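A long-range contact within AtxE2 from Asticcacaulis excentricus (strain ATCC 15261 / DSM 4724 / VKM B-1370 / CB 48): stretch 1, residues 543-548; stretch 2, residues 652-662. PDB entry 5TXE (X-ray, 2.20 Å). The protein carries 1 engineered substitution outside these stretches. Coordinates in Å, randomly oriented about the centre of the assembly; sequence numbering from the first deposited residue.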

# COMPACT_ATOMS: atom_id res chain seq x y z
N PHE A 543 24.96 4.61 -8.54
CA PHE A 543 24.29 3.30 -8.71
C PHE A 543 24.85 2.48 -9.84
O PHE A 543 24.97 2.94 -10.93
CB PHE A 543 22.80 3.57 -8.87
CG PHE A 543 22.24 4.33 -7.72
CD1 PHE A 543 22.12 3.72 -6.49
CD2 PHE A 543 21.89 5.62 -7.84
CE1 PHE A 543 21.63 4.40 -5.42
CE2 PHE A 543 21.41 6.31 -6.76
CZ PHE A 543 21.27 5.69 -5.56
N ALA A 544 25.20 1.23 -9.58
CA ALA A 544 25.77 0.42 -10.62
C ALA A 544 24.72 -0.42 -11.40
O ALA A 544 25.08 -1.07 -12.41
CB ALA A 544 26.78 -0.50 -10.02
N ALA A 545 23.49 -0.49 -10.90
CA ALA A 545 22.38 -1.22 -11.59
C ALA A 545 21.05 -0.81 -10.99
O ALA A 545 21.02 -0.36 -9.82
CB ALA A 545 22.58 -2.70 -11.50
N ALA A 546 19.99 -0.87 -11.79
CA ALA A 546 18.69 -0.49 -11.31
C ALA A 546 17.58 -1.31 -11.92
O ALA A 546 17.75 -1.89 -13.01
CB ALA A 546 18.47 0.98 -11.54
N VAL A 547 16.47 -1.39 -11.18
CA VAL A 547 15.25 -1.98 -11.61
C VAL A 547 14.14 -1.03 -11.25
O VAL A 547 14.16 -0.44 -10.18
CB VAL A 547 15.00 -3.32 -10.93
CG1 VAL A 547 13.66 -3.89 -11.38
CG2 VAL A 547 16.12 -4.30 -11.29
N THR A 548 13.18 -0.83 -12.16
CA THR A 548 11.99 -0.03 -11.89
C THR A 548 10.75 -0.75 -12.44
O THR A 548 10.86 -1.52 -13.39
CB THR A 548 12.13 1.39 -12.47
OG1 THR A 548 10.99 2.13 -12.15
CG2 THR A 548 12.19 1.41 -14.00
N ARG A 652 13.60 -12.47 -11.85
CA ARG A 652 14.39 -11.74 -12.79
C ARG A 652 15.16 -10.60 -12.09
O ARG A 652 16.24 -10.20 -12.53
CB ARG A 652 13.50 -11.21 -13.90
CG ARG A 652 14.30 -10.68 -15.08
CD ARG A 652 13.36 -10.12 -16.16
NE ARG A 652 12.74 -11.16 -16.99
CZ ARG A 652 11.48 -11.56 -16.91
NH1 ARG A 652 10.69 -11.08 -16.03
NH2 ARG A 652 11.03 -12.50 -17.73
N THR A 653 14.55 -10.00 -11.09
CA THR A 653 15.21 -8.93 -10.42
C THR A 653 16.43 -9.45 -9.63
O THR A 653 17.48 -8.83 -9.65
CB THR A 653 14.25 -8.22 -9.49
OG1 THR A 653 13.43 -7.38 -10.28
CG2 THR A 653 15.00 -7.36 -8.49
N ILE A 654 16.31 -10.63 -9.01
CA ILE A 654 17.47 -11.26 -8.38
C ILE A 654 18.52 -11.61 -9.41
O ILE A 654 19.70 -11.33 -9.22
CB ILE A 654 17.07 -12.50 -7.59
CG1 ILE A 654 16.30 -12.06 -6.37
CG2 ILE A 654 18.27 -13.29 -7.11
CD1 ILE A 654 15.56 -13.18 -5.68
N ASP A 655 18.10 -12.18 -10.54
CA ASP A 655 19.07 -12.55 -11.54
C ASP A 655 19.80 -11.30 -12.04
O ASP A 655 20.99 -11.33 -12.33
CB ASP A 655 18.41 -13.20 -12.76
CG ASP A 655 17.82 -14.58 -12.50
OD1 ASP A 655 18.04 -15.17 -11.43
OD2 ASP A 655 17.07 -15.08 -13.38
N TRP A 656 19.06 -10.23 -12.20
CA TRP A 656 19.62 -9.03 -12.76
C TRP A 656 20.73 -8.50 -11.85
O TRP A 656 21.81 -8.18 -12.33
CB TRP A 656 18.55 -7.98 -12.93
CG TRP A 656 18.93 -6.68 -13.46
CD1 TRP A 656 19.06 -5.54 -12.74
CD2 TRP A 656 19.05 -6.30 -14.81
NE1 TRP A 656 19.31 -4.47 -13.55
CE2 TRP A 656 19.32 -4.91 -14.84
CE3 TRP A 656 19.01 -7.00 -16.01
CZ2 TRP A 656 19.56 -4.23 -16.01
CZ3 TRP A 656 19.20 -6.28 -17.20
CH2 TRP A 656 19.42 -4.92 -17.20
N PHE A 657 20.42 -8.34 -10.57
CA PHE A 657 21.43 -7.88 -9.63
C PHE A 657 22.61 -8.85 -9.44
O PHE A 657 23.76 -8.42 -9.35
CB PHE A 657 20.81 -7.48 -8.32
CG PHE A 657 20.05 -6.18 -8.37
CD1 PHE A 657 20.63 -5.06 -8.88
CD2 PHE A 657 18.74 -6.12 -8.00
CE1 PHE A 657 19.92 -3.88 -8.98
CE2 PHE A 657 18.03 -4.94 -8.06
CZ PHE A 657 18.62 -3.82 -8.52
N ARG A 658 22.36 -10.15 -9.46
CA ARG A 658 23.47 -11.11 -9.44
C ARG A 658 24.37 -10.96 -10.65
O ARG A 658 25.60 -11.06 -10.53
CB ARG A 658 23.00 -12.55 -9.38
CG ARG A 658 22.40 -12.91 -8.05
CD ARG A 658 21.99 -14.39 -7.98
NE ARG A 658 23.16 -15.22 -7.84
CZ ARG A 658 23.47 -16.30 -8.56
NH1 ARG A 658 22.65 -16.81 -9.47
NH2 ARG A 658 24.62 -16.91 -8.30
N PHE A 659 23.78 -10.69 -11.81
CA PHE A 659 24.53 -10.54 -13.03
C PHE A 659 25.40 -9.29 -12.98
O PHE A 659 26.60 -9.37 -13.23
CB PHE A 659 23.60 -10.56 -14.28
CG PHE A 659 24.32 -10.37 -15.62
CD1 PHE A 659 24.87 -11.43 -16.27
CD2 PHE A 659 24.45 -9.12 -16.17
CE1 PHE A 659 25.56 -11.24 -17.46
CE2 PHE A 659 25.09 -8.93 -17.36
CZ PHE A 659 25.64 -9.99 -18.01
N TRP A 660 24.82 -8.13 -12.68
CA TRP A 660 25.55 -6.91 -12.78
C TRP A 660 26.36 -6.61 -11.58
O TRP A 660 27.39 -5.95 -11.72
CB TRP A 660 24.64 -5.75 -12.99
CG TRP A 660 23.90 -5.81 -14.29
CD1 TRP A 660 22.59 -6.14 -14.48
CD2 TRP A 660 24.42 -5.48 -15.57
NE1 TRP A 660 22.26 -6.01 -15.81
CE2 TRP A 660 23.38 -5.62 -16.50
CE3 TRP A 660 25.69 -5.09 -16.03
CZ2 TRP A 660 23.55 -5.39 -17.84
CZ3 TRP A 660 25.87 -4.86 -17.36
CH2 TRP A 660 24.79 -5.02 -18.27
N LEU A 661 25.93 -7.02 -10.38
CA LEU A 661 26.67 -6.69 -9.17
C LEU A 661 27.53 -7.79 -8.63
O LEU A 661 28.39 -7.49 -7.85
CB LEU A 661 25.75 -6.24 -8.04
CG LEU A 661 24.80 -5.11 -8.36
CD1 LEU A 661 23.90 -4.83 -7.16
CD2 LEU A 661 25.46 -3.82 -8.77
N MET A 662 27.30 -9.06 -9.01
CA MET A 662 28.15 -10.18 -8.63
C MET A 662 28.83 -10.88 -9.81
O MET A 662 29.64 -11.75 -9.56
CB MET A 662 27.35 -11.24 -7.83
CG MET A 662 26.86 -10.78 -6.46
SD MET A 662 25.80 -12.01 -5.75
CE MET A 662 25.47 -11.41 -4.14

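This is a mostly apolar packing of a short strand against a nearly antiparallel helix, supplemented by one weak hydrogen bond from a tryptophan side chain to the strand backbone. The axes of strand 545-548 and helix 652-662 run at 165° and approach to 9.0 Å, and 342 Å² of surface is buried, both sides summed. The antiparallel register follows from the CA pairs: Ala545 CA lies 6.6 Å from Trp660 CA, whereas Val547 CA lies 7.1 Å from Thr653 CA, so advancing along the strand means retreating along the helix.

Strand alternation decides which side chains meet the helix. The CA-to-CB bonds of Ala545 and Val547 point toward it; that of Ala546 points away. Ala545 sits where the backbones run close, and its single methyl serves several partners: Ala545 CB is 3.8 Å from Phe657 CE1, 4.0 Å from Trp660 CB and 4.1 Å from Leu661 CD2. Just before the strand, Ala544 CB also meets Leu661 CD2, at 3.8 Å. The CA-to-CB bonds of Leu661 and Phe657 point sideways to the strand, yet the ends of the side chains come nearer to it; each has chi1 in the m well.

Val547, the strand residue with the most area covered (72 Å²), has two methyls to place. With chi1 at 178° (t), Val547 CG2 reaches Trp656 CD1 at 3.5 Å and Phe657 CZ at 3.8 Å, while Val547 CG1 lies 3.7 Å from Thr653 OG1, a contact rather than a hydrogen bond.

Ala546 contributes through its backbone. Trp656, with chi1 at 179° (t), brings its indole NE1 to 3.1 Å from Ala546 O, donating a hydrogen bond whose N-H...O angle of 125° marks it as weak. Tryptophan suits this buried position because its ring combines apolar surface for Val547 with a polar NH for the carbonyl.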